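Local coordinates for protein V-type ATP synthase alpha chain (Nanoarchaeum equitans Kin4-M, PDB 5BN4) that forms subunit A of a V-type ATPase, an ATP synthase alpha/beta family member whose nucleotide-binding domain is of the P-loop class, at residues T204-I209 with H413-N418; I248-R253 with A296-G301; V316-S321 with T374-V379. All coordinates share one frame; numbering follows the deposited sequence.

Overall arrangement
All three contacts are buried within the nucleotide-binding domain, and each has a residue close to ANP. Interaction 3 is the innermost, a pair of parallel strands held by backbone hydrogen bonds in the middle of the sheet, its centre about 3 Å from the centre of the chain. Interaction 2 lies beside it: strands 244-250 and 314-320 are neighbours, and Cys250 N probably bonds to Asp320 O, but its own contact is a helix laid on the sheet by van der Waals contacts. Interaction 1 sits farther out, about 7 Å from interaction 3 between nearest atoms. It joins a short helix to a loop by hydrocarbon contacts and, along the chain, encloses both of the others.

Interaction 1 of 3, residues T204-I209 with H413-N418; sequences TRVLDI and HYPAIN. With ANP (phosphoaminophosphonic acid-adenylate ester), chain C.
Next to the adenine pocket of the ANP site, Val206 of the short helix 205-210 packs against Ile417 in the loop 413-418. Both methyls of the valine are engaged. CG1 lies between the backbone N and the carbonyl carbon (chi1 65°), which leaves CG2 trans to the N; CG2 meets Ile417 CG2 at 3.9 Å, while CG1 comes to 4.0 Å from Ile417 CG1. The two branched chains meet at a slant, branch against branch. Leu207 adds a looser touch, its CD2 lying 4.4 Å from Ile417 CD1, and also leans on Leu232 and Ile236 of helix 229-239, the helix that starts within the probable P-loop of this nucleotide-binding domain. On the ligand side, Thr204 CG2 passes alongside the ring of Pro415, 4.1 Å from its CG, the two side chains running in opposite directions. Pro415 follows a cis peptide bond, and the preceding residue, Tyr414, faces the ligand. Its aromatic ring lies under the nucleoside with ANP N9 over the ring centre, 3.6 Å above the plane; Tyr414 CG is 3.5 Å from ANP C4. The Tyr414 backbone is hydrogen-bonded to Gln491, whose carbonyl oxygen is itself a partner of ANP.

Interaction 2 of 3, residues I248-R253 with A296-G301; sequences IGCGER and ASIYLG. With ANP (phosphoaminophosphonic acid-adenylate ester), chain C.
Ile248 reaches from strand 244-250 with both of its branches and overlaps the backbone of helix 292-309. Its extended outer chain (chi2 177°) carries CD1 to 3.6 Å from Ser297 O and 3.8 Å from Gly301 CA; glycine at this turn of the helix has no side chain in the way, and the methyl rests directly on the main chain. The shorter branch, CG2, lies 3.7 Å from Ser297 OG. That hydroxyl turns back on its own helix, where its hydrogen bond goes to Arg294 O, and touches Ile248 by van der Waals contact alone. Two residues along the strand, Cys250 SG, turned away from its main-chain nitrogen (chi1 -168°), meets Ile298 CD1 at 3.8 Å. Past the strand end the chain turns through Gly251 to the ligand: ANP PG sits in the plane of the Arg253 guanidinium at its edge, with Arg253 NH1 3.2 Å from ANP O1G. The same NH1 forms a salt bridge with Glu256, and NH2 is hydrogen-bonded to Thr299 O of the neighbouring NEQ263 chain. Strand 248-250 and helix 296-301 run nearly antiparallel, 165° between their directions. Helix 292-309 is the crossover of a beta-alpha-beta unit from strand 280-285 to strand 314-320, spanning strand 244-250 between them, while Phe356 of helix 349-357 packs against Ile298.

Interaction 3 of 3, residues V316-S321 with T374-V379; sequences VVNADS and TIIGAV. With ANP (phosphoaminophosphonic acid-adenylate ester), chain C.
Thr374 O takes the shortest bond of this strand pair, from Val317 N at 2.7 Å and nearly straight (163° at the hydrogen), and is approached as well by the CA-H of Val316, 3.3 Å from CA to the oxygen. The ladder then alternates: Ile376 N gives to Val317 O, Ala319 N to Ile376 O, and finally Ala378 N to Ala319 O, this last bond being 2.9 Å long. The parallel pairing, regular as far as Ala319 with Gly377, belongs to the central sheet of a P-loop nucleotide-binding domain. On one face Asn318 and Ile376 lie side by side, Asn318 ND2 being 3.8 Å from Ile376 CB; the amide's bond goes to Asn233 OD1 on helix 229-239, which lies over this face. The other face bears Val317, Ala319 and Ile375, with Phe356 of helix 349-357 against the latter two. At the C-terminal end of strand 314-320 Asp320, its CG set opposite its own amide N (chi1 178°), points to the ligand site. Its OD2 is held by Thr230 OG1 and Tyr247 OH. OD1 is 3.3 Å from ANP O2G, two oxygens brought close with the magnesium ion about 4 Å from the side chain, a placement consistent with a Walker B aspartate. A cis peptide bond follows, and Ser321 CB lies against Ala378, 3.7 Å from its CB, with Ser321 OG bonded to Ser380.

Interaction 1 of 3, residues T204-I209 with H413-N418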
# COMPACT_ATOMS: atom_id res chain seq x y z
N THR A 204 -6.03 -20.37 33.41
CA THR A 204 -6.95 -20.24 32.29
C THR A 204 -6.99 -21.49 31.40
O THR A 204 -5.96 -21.96 30.92
CB THR A 204 -6.61 -19.01 31.43
OG1 THR A 204 -6.72 -17.83 32.24
CG2 THR A 204 -7.56 -18.90 30.25
N ARG A 205 -8.20 -22.01 31.20
CA ARG A 205 -8.43 -23.28 30.52
C ARG A 205 -7.85 -23.36 29.11
O ARG A 205 -7.17 -24.32 28.76
CB ARG A 205 -9.92 -23.59 30.47
CG ARG A 205 -10.62 -23.40 31.80
CD ARG A 205 -12.10 -23.70 31.72
NE ARG A 205 -12.78 -23.28 32.94
CZ ARG A 205 -13.42 -22.12 33.07
NH1 ARG A 205 -13.50 -21.28 32.05
NH2 ARG A 205 -14.00 -21.82 34.22
N VAL A 206 -8.14 -22.34 28.30
CA VAL A 206 -7.71 -22.32 26.91
C VAL A 206 -6.18 -22.36 26.78
O VAL A 206 -5.64 -22.88 25.80
CB VAL A 206 -8.29 -21.10 26.15
CG1 VAL A 206 -7.74 -19.80 26.71
CG2 VAL A 206 -8.02 -21.21 24.65
N LEU A 207 -5.50 -21.84 27.79
CA LEU A 207 -4.04 -21.80 27.77
C LEU A 207 -3.43 -23.03 28.42
O LEU A 207 -2.23 -23.26 28.32
CB LEU A 207 -3.53 -20.53 28.47
CG LEU A 207 -4.00 -19.19 27.90
CD1 LEU A 207 -3.22 -18.04 28.53
CD2 LEU A 207 -3.87 -19.17 26.37
N ASP A 208 -4.26 -23.81 29.11
CA ASP A 208 -3.78 -25.01 29.79
C ASP A 208 -4.05 -26.27 28.98
O ASP A 208 -3.28 -27.24 29.04
CB ASP A 208 -4.41 -25.13 31.18
CG ASP A 208 -3.97 -24.03 32.12
OD1 ASP A 208 -2.92 -23.41 31.86
OD2 ASP A 208 -4.68 -23.79 33.12
N ILE A 209 -5.14 -26.27 28.22
CA ILE A 209 -5.53 -27.44 27.44
C ILE A 209 -5.30 -27.23 25.95
O ILE A 209 -4.62 -28.02 25.30
CB ILE A 209 -7.00 -27.80 27.67
CG1 ILE A 209 -7.22 -28.23 29.12
CG2 ILE A 209 -7.44 -28.90 26.72
CD1 ILE A 209 -6.35 -29.39 29.55
N HIS A 413 -16.54 -12.23 24.11
CA HIS A 413 -16.07 -13.60 24.32
C HIS A 413 -14.65 -13.54 24.87
O HIS A 413 -13.68 -13.45 24.11
CB HIS A 413 -16.10 -14.37 23.00
CG HIS A 413 -15.47 -15.73 23.05
ND1 HIS A 413 -14.10 -15.91 23.14
CD2 HIS A 413 -16.01 -16.97 23.00
CE1 HIS A 413 -13.84 -17.20 23.17
NE2 HIS A 413 -14.97 -17.87 23.08
N TYR A 414 -14.53 -13.61 26.19
CA TYR A 414 -13.22 -13.50 26.84
C TYR A 414 -12.83 -14.80 27.53
O TYR A 414 -13.64 -15.41 28.23
CB TYR A 414 -13.23 -12.35 27.85
CG TYR A 414 -13.54 -11.00 27.26
CD1 TYR A 414 -12.70 -10.43 26.30
CD2 TYR A 414 -14.65 -10.28 27.67
CE1 TYR A 414 -12.98 -9.19 25.76
CE2 TYR A 414 -14.93 -9.04 27.14
CZ TYR A 414 -14.09 -8.50 26.18
OH TYR A 414 -14.37 -7.26 25.65
N PRO A 415 -11.56 -15.23 27.36
CA PRO A 415 -10.53 -14.58 26.54
C PRO A 415 -10.80 -14.71 25.04
O PRO A 415 -11.28 -15.74 24.57
CB PRO A 415 -9.26 -15.36 26.90
CG PRO A 415 -9.56 -16.00 28.22
CD PRO A 415 -11.01 -16.33 28.16
N ALA A 416 -10.48 -13.66 24.29
CA ALA A 416 -10.74 -13.62 22.85
C ALA A 416 -9.71 -14.41 22.05
O ALA A 416 -9.28 -13.97 20.98
CB ALA A 416 -10.80 -12.18 22.37
N ILE A 417 -9.31 -15.57 22.56
CA ILE A 417 -8.32 -16.39 21.88
C ILE A 417 -8.88 -17.00 20.60
O ILE A 417 -9.88 -17.72 20.64
CB ILE A 417 -7.80 -17.53 22.80
CG1 ILE A 417 -6.96 -16.96 23.94
CG2 ILE A 417 -6.99 -18.53 21.99
CD1 ILE A 417 -5.64 -16.37 23.49
N ASN A 418 -8.25 -16.69 19.48
CA ASN A 418 -8.62 -17.30 18.21
C ASN A 418 -8.14 -18.74 18.18
O ASN A 418 -6.97 -19.01 17.91
CB ASN A 418 -8.02 -16.52 17.04
CG ASN A 418 -8.59 -16.95 15.70
OD1 ASN A 418 -8.29 -18.04 15.21
ND2 ASN A 418 -9.41 -16.10 15.10
PG ANP C . -4.08 -3.53 27.14
O1G ANP C . -4.81 -2.94 28.38
O2G ANP C . -2.58 -3.90 27.53
O3G ANP C . -4.02 -2.51 25.99
PB ANP C . -6.08 -4.85 25.67
O1B ANP C . -5.94 -5.98 24.60
O2B ANP C . -6.14 -3.49 24.92
N3B ANP C . -4.78 -4.96 26.72
PA ANP C . -7.55 -5.23 28.01
O1A ANP C . -6.56 -6.33 28.44
O2A ANP C . -7.16 -3.89 28.74
O3A ANP C . -7.41 -5.10 26.41
O5' ANP C . -9.03 -5.63 28.30
C5' ANP C . -10.07 -5.02 27.53
C4' ANP C . -11.42 -5.45 28.08
O4' ANP C . -11.58 -6.82 27.97
C3' ANP C . -11.54 -5.06 29.55
O3' ANP C . -12.41 -4.04 29.72
C2' ANP C . -12.03 -6.27 30.24
O2' ANP C . -13.21 -6.07 30.96
C1' ANP C . -12.24 -7.27 29.13
N9 ANP C . -11.79 -8.62 29.46
C8 ANP C . -10.65 -9.20 29.06
N7 ANP C . -10.57 -10.42 29.55
C5 ANP C . -11.65 -10.67 30.29
C6 ANP C . -12.09 -11.76 31.02
N6 ANP C . -11.29 -12.95 31.08
N1 ANP C . -13.26 -11.71 31.67
C2 ANP C . -14.04 -10.60 31.63
N3 ANP C . -13.64 -9.51 30.92
C4 ANP C . -12.46 -9.52 30.25

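Interaction 2 of 3, residues I248-R253 with A296-G301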
# COMPACT_ATOMS: atom_id res chain seq x y z
N ILE A 248 6.00 -7.04 34.17
CA ILE A 248 6.65 -5.86 33.62
C ILE A 248 5.65 -4.97 32.90
O ILE A 248 5.05 -5.38 31.90
CB ILE A 248 7.77 -6.25 32.64
CG1 ILE A 248 8.75 -7.23 33.29
CG2 ILE A 248 8.50 -5.00 32.13
CD1 ILE A 248 9.84 -7.71 32.36
N GLY A 249 5.46 -3.77 33.43
CA GLY A 249 4.61 -2.78 32.78
C GLY A 249 5.42 -1.96 31.80
O GLY A 249 5.96 -0.92 32.15
N CYS A 250 5.50 -2.45 30.57
CA CYS A 250 6.34 -1.83 29.55
C CYS A 250 5.56 -0.86 28.67
O CYS A 250 4.87 -1.27 27.73
CB CYS A 250 7.00 -2.91 28.69
SG CYS A 250 8.33 -2.32 27.61
N GLY A 251 5.67 0.43 28.99
CA GLY A 251 5.07 1.48 28.18
C GLY A 251 3.56 1.43 28.08
O GLY A 251 3.00 1.72 27.03
N GLU A 252 2.90 1.07 29.18
CA GLU A 252 1.44 1.03 29.19
C GLU A 252 0.85 1.94 30.26
O GLU A 252 1.52 2.85 30.75
CB GLU A 252 0.93 -0.41 29.37
CG GLU A 252 1.34 -1.36 28.24
CD GLU A 252 0.78 -0.96 26.89
OE1 GLU A 252 -0.23 -0.23 26.85
OE2 GLU A 252 1.35 -1.38 25.86
N ARG A 253 -0.42 1.70 30.60
CA ARG A 253 -1.14 2.57 31.53
C ARG A 253 -0.67 2.44 32.97
O ARG A 253 -0.35 1.35 33.44
CB ARG A 253 -2.65 2.29 31.45
CG ARG A 253 -3.26 2.55 30.08
CD ARG A 253 -4.74 2.19 30.06
NE ARG A 253 -5.32 2.35 28.73
CZ ARG A 253 -5.34 1.39 27.81
NH1 ARG A 253 -4.81 0.20 28.07
NH2 ARG A 253 -5.88 1.62 26.62
N ALA A 296 15.11 -0.95 29.20
CA ALA A 296 15.76 -1.33 30.45
C ALA A 296 14.87 -2.24 31.29
O ALA A 296 15.36 -3.20 31.88
CB ALA A 296 16.16 -0.09 31.24
N SER A 297 13.57 -1.95 31.33
CA SER A 297 12.63 -2.73 32.13
C SER A 297 12.55 -4.17 31.64
O SER A 297 12.39 -5.10 32.42
CB SER A 297 11.24 -2.10 32.09
OG SER A 297 10.62 -2.31 30.83
N ILE A 298 12.66 -4.33 30.32
CA ILE A 298 12.65 -5.65 29.70
C ILE A 298 13.85 -6.47 30.16
O ILE A 298 13.70 -7.59 30.65
CB ILE A 298 12.64 -5.53 28.17
CG1 ILE A 298 11.35 -4.86 27.69
CG2 ILE A 298 12.80 -6.89 27.52
CD1 ILE A 298 10.10 -5.65 28.04
N TYR A 299 15.05 -5.90 30.01
CA TYR A 299 16.28 -6.57 30.42
C TYR A 299 16.34 -6.75 31.94
O TYR A 299 16.84 -7.76 32.43
CB TYR A 299 17.50 -5.80 29.92
CG TYR A 299 17.70 -5.86 28.42
CD1 TYR A 299 16.92 -5.09 27.56
CD2 TYR A 299 18.67 -6.68 27.86
CE1 TYR A 299 17.09 -5.14 26.19
CE2 TYR A 299 18.85 -6.73 26.49
CZ TYR A 299 18.06 -5.96 25.66
OH TYR A 299 18.23 -6.01 24.30
N LEU A 300 15.83 -5.76 32.67
CA LEU A 300 15.83 -5.80 34.13
C LEU A 300 15.00 -6.96 34.66
O LEU A 300 15.47 -7.74 35.50
CB LEU A 300 15.28 -4.49 34.69
CG LEU A 300 15.38 -4.28 36.20
CD1 LEU A 300 16.52 -3.32 36.51
CD2 LEU A 300 14.07 -3.77 36.77
N GLY A 301 13.77 -7.08 34.18
CA GLY A 301 12.88 -8.15 34.61
C GLY A 301 13.40 -9.51 34.21
O GLY A 301 13.18 -10.50 34.90
PG ANP C . -4.08 -3.53 27.14
O1G ANP C . -4.81 -2.94 28.38
O2G ANP C . -2.58 -3.90 27.53
O3G ANP C . -4.02 -2.51 25.99
PB ANP C . -6.08 -4.85 25.67
O1B ANP C . -5.94 -5.98 24.60
O2B ANP C . -6.14 -3.49 24.92
N3B ANP C . -4.78 -4.96 26.72
PA ANP C . -7.55 -5.23 28.01
O1A ANP C . -6.56 -6.33 28.44
O2A ANP C . -7.16 -3.89 28.74
O3A ANP C . -7.41 -5.10 26.41
O5' ANP C . -9.03 -5.63 28.30
C5' ANP C . -10.07 -5.02 27.53
C4' ANP C . -11.42 -5.45 28.08
O4' ANP C . -11.58 -6.82 27.97
C3' ANP C . -11.54 -5.06 29.55
O3' ANP C . -12.41 -4.04 29.72
C2' ANP C . -12.03 -6.27 30.24
O2' ANP C . -13.21 -6.07 30.96
C1' ANP C . -12.24 -7.27 29.13
N9 ANP C . -11.79 -8.62 29.46
C8 ANP C . -10.65 -9.20 29.06
N7 ANP C . -10.57 -10.42 29.55
C5 ANP C . -11.65 -10.67 30.29
C6 ANP C . -12.09 -11.76 31.02
N6 ANP C . -11.29 -12.95 31.08
N1 ANP C . -13.26 -11.71 31.67
C2 ANP C . -14.04 -10.60 31.63
N3 ANP C . -13.64 -9.51 30.92
C4 ANP C . -12.46 -9.52 30.25

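Interaction 3 of 3, residues V316-S321 with T374-V379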
# COMPACT_ATOMS: atom_id res chain seq x y z
N VAL A 316 8.10 -16.93 36.20
CA VAL A 316 7.37 -16.51 35.01
C VAL A 316 7.46 -14.99 34.83
O VAL A 316 7.37 -14.23 35.79
CB VAL A 316 5.90 -16.98 35.03
CG1 VAL A 316 5.16 -16.39 36.22
CG2 VAL A 316 5.19 -16.62 33.73
N VAL A 317 7.66 -14.56 33.59
CA VAL A 317 7.77 -13.14 33.28
C VAL A 317 6.70 -12.72 32.26
O VAL A 317 6.65 -13.24 31.15
CB VAL A 317 9.17 -12.77 32.73
CG1 VAL A 317 9.17 -11.37 32.14
CG2 VAL A 317 10.22 -12.89 33.83
N ASN A 318 5.85 -11.78 32.66
CA ASN A 318 4.85 -11.21 31.76
C ASN A 318 5.27 -9.81 31.30
O ASN A 318 5.44 -8.91 32.11
CB ASN A 318 3.49 -11.14 32.45
CG ASN A 318 2.99 -12.50 32.91
OD1 ASN A 318 3.34 -12.96 34.00
ND2 ASN A 318 2.18 -13.14 32.09
N ALA A 319 5.43 -9.65 29.99
CA ALA A 319 5.85 -8.37 29.43
C ALA A 319 4.72 -7.68 28.66
O ALA A 319 4.36 -8.10 27.56
CB ALA A 319 7.07 -8.56 28.52
N ASP A 320 4.17 -6.63 29.25
CA ASP A 320 3.03 -5.93 28.68
C ASP A 320 3.34 -4.45 28.46
O ASP A 320 3.29 -3.66 29.41
CB ASP A 320 1.81 -6.09 29.59
CG ASP A 320 0.59 -5.34 29.08
OD1 ASP A 320 0.48 -5.15 27.85
OD2 ASP A 320 -0.26 -4.96 29.91
N SER A 321 3.66 -4.07 27.23
CA SER A 321 3.80 -5.01 26.12
C SER A 321 5.10 -4.76 25.37
O SER A 321 5.70 -3.69 25.49
CB SER A 321 2.60 -4.93 25.17
OG SER A 321 2.66 -3.78 24.35
N THR A 374 9.91 -18.88 32.35
CA THR A 374 8.90 -18.81 31.30
C THR A 374 8.59 -17.36 30.97
O THR A 374 8.26 -16.57 31.85
CB THR A 374 7.60 -19.53 31.72
OG1 THR A 374 7.87 -20.91 31.95
CG2 THR A 374 6.55 -19.40 30.63
N ILE A 375 8.70 -17.01 29.69
CA ILE A 375 8.49 -15.63 29.25
C ILE A 375 7.24 -15.49 28.38
O ILE A 375 7.17 -16.05 27.29
CB ILE A 375 9.70 -15.10 28.47
CG1 ILE A 375 10.95 -15.09 29.35
CG2 ILE A 375 9.42 -13.71 27.93
CD1 ILE A 375 12.18 -14.55 28.66
N ILE A 376 6.27 -14.73 28.87
CA ILE A 376 5.07 -14.43 28.10
C ILE A 376 5.15 -12.99 27.59
O ILE A 376 5.28 -12.06 28.39
CB ILE A 376 3.80 -14.60 28.94
CG1 ILE A 376 3.86 -15.90 29.75
CG2 ILE A 376 2.56 -14.55 28.07
CD1 ILE A 376 4.04 -17.15 28.91
N GLY A 377 5.07 -12.81 26.28
CA GLY A 377 5.22 -11.50 25.69
C GLY A 377 3.99 -11.00 24.95
O GLY A 377 3.54 -11.61 23.99
N ALA A 378 3.45 -9.87 25.41
CA ALA A 378 2.31 -9.25 24.74
C ALA A 378 2.79 -8.37 23.59
O ALA A 378 3.79 -7.67 23.71
CB ALA A 378 1.50 -8.44 25.73
N VAL A 379 2.08 -8.43 22.47
CA VAL A 379 2.40 -7.59 21.32
C VAL A 379 1.19 -6.73 20.98
O VAL A 379 0.06 -7.19 21.03
CB VAL A 379 2.78 -8.44 20.09
CG1 VAL A 379 3.45 -7.57 19.03
CG2 VAL A 379 3.69 -9.59 20.48
PG ANP C . -4.08 -3.53 27.14
O1G ANP C . -4.81 -2.94 28.38
O2G ANP C . -2.58 -3.90 27.53
O3G ANP C . -4.02 -2.51 25.99
PB ANP C . -6.08 -4.85 25.67
O1B ANP C . -5.94 -5.98 24.60
O2B ANP C . -6.14 -3.49 24.92
N3B ANP C . -4.78 -4.96 26.72
PA ANP C . -7.55 -5.23 28.01
O1A ANP C . -6.56 -6.33 28.44
O2A ANP C . -7.16 -3.89 28.74
O3A ANP C . -7.41 -5.10 26.41
O5' ANP C . -9.03 -5.63 28.30
C5' ANP C . -10.07 -5.02 27.53
C4' ANP C . -11.42 -5.45 28.08
O4' ANP C . -11.58 -6.82 27.97
C3' ANP C . -11.54 -5.06 29.55
O3' ANP C . -12.41 -4.04 29.72
C2' ANP C . -12.03 -6.27 30.24
O2' ANP C . -13.21 -6.07 30.96
C1' ANP C . -12.24 -7.27 29.13
N9 ANP C . -11.79 -8.62 29.46
C8 ANP C . -10.65 -9.20 29.06
N7 ANP C . -10.57 -10.42 29.55
C5 ANP C . -11.65 -10.67 30.29
C6 ANP C . -12.09 -11.76 31.02
N6 ANP C . -11.29 -12.95 31.08
N1 ANP C . -13.26 -11.71 31.67
C2 ANP C . -14.04 -10.60 31.63
N3 ANP C . -13.64 -9.51 30.92
C4 ANP C . -12.46 -9.52 30.25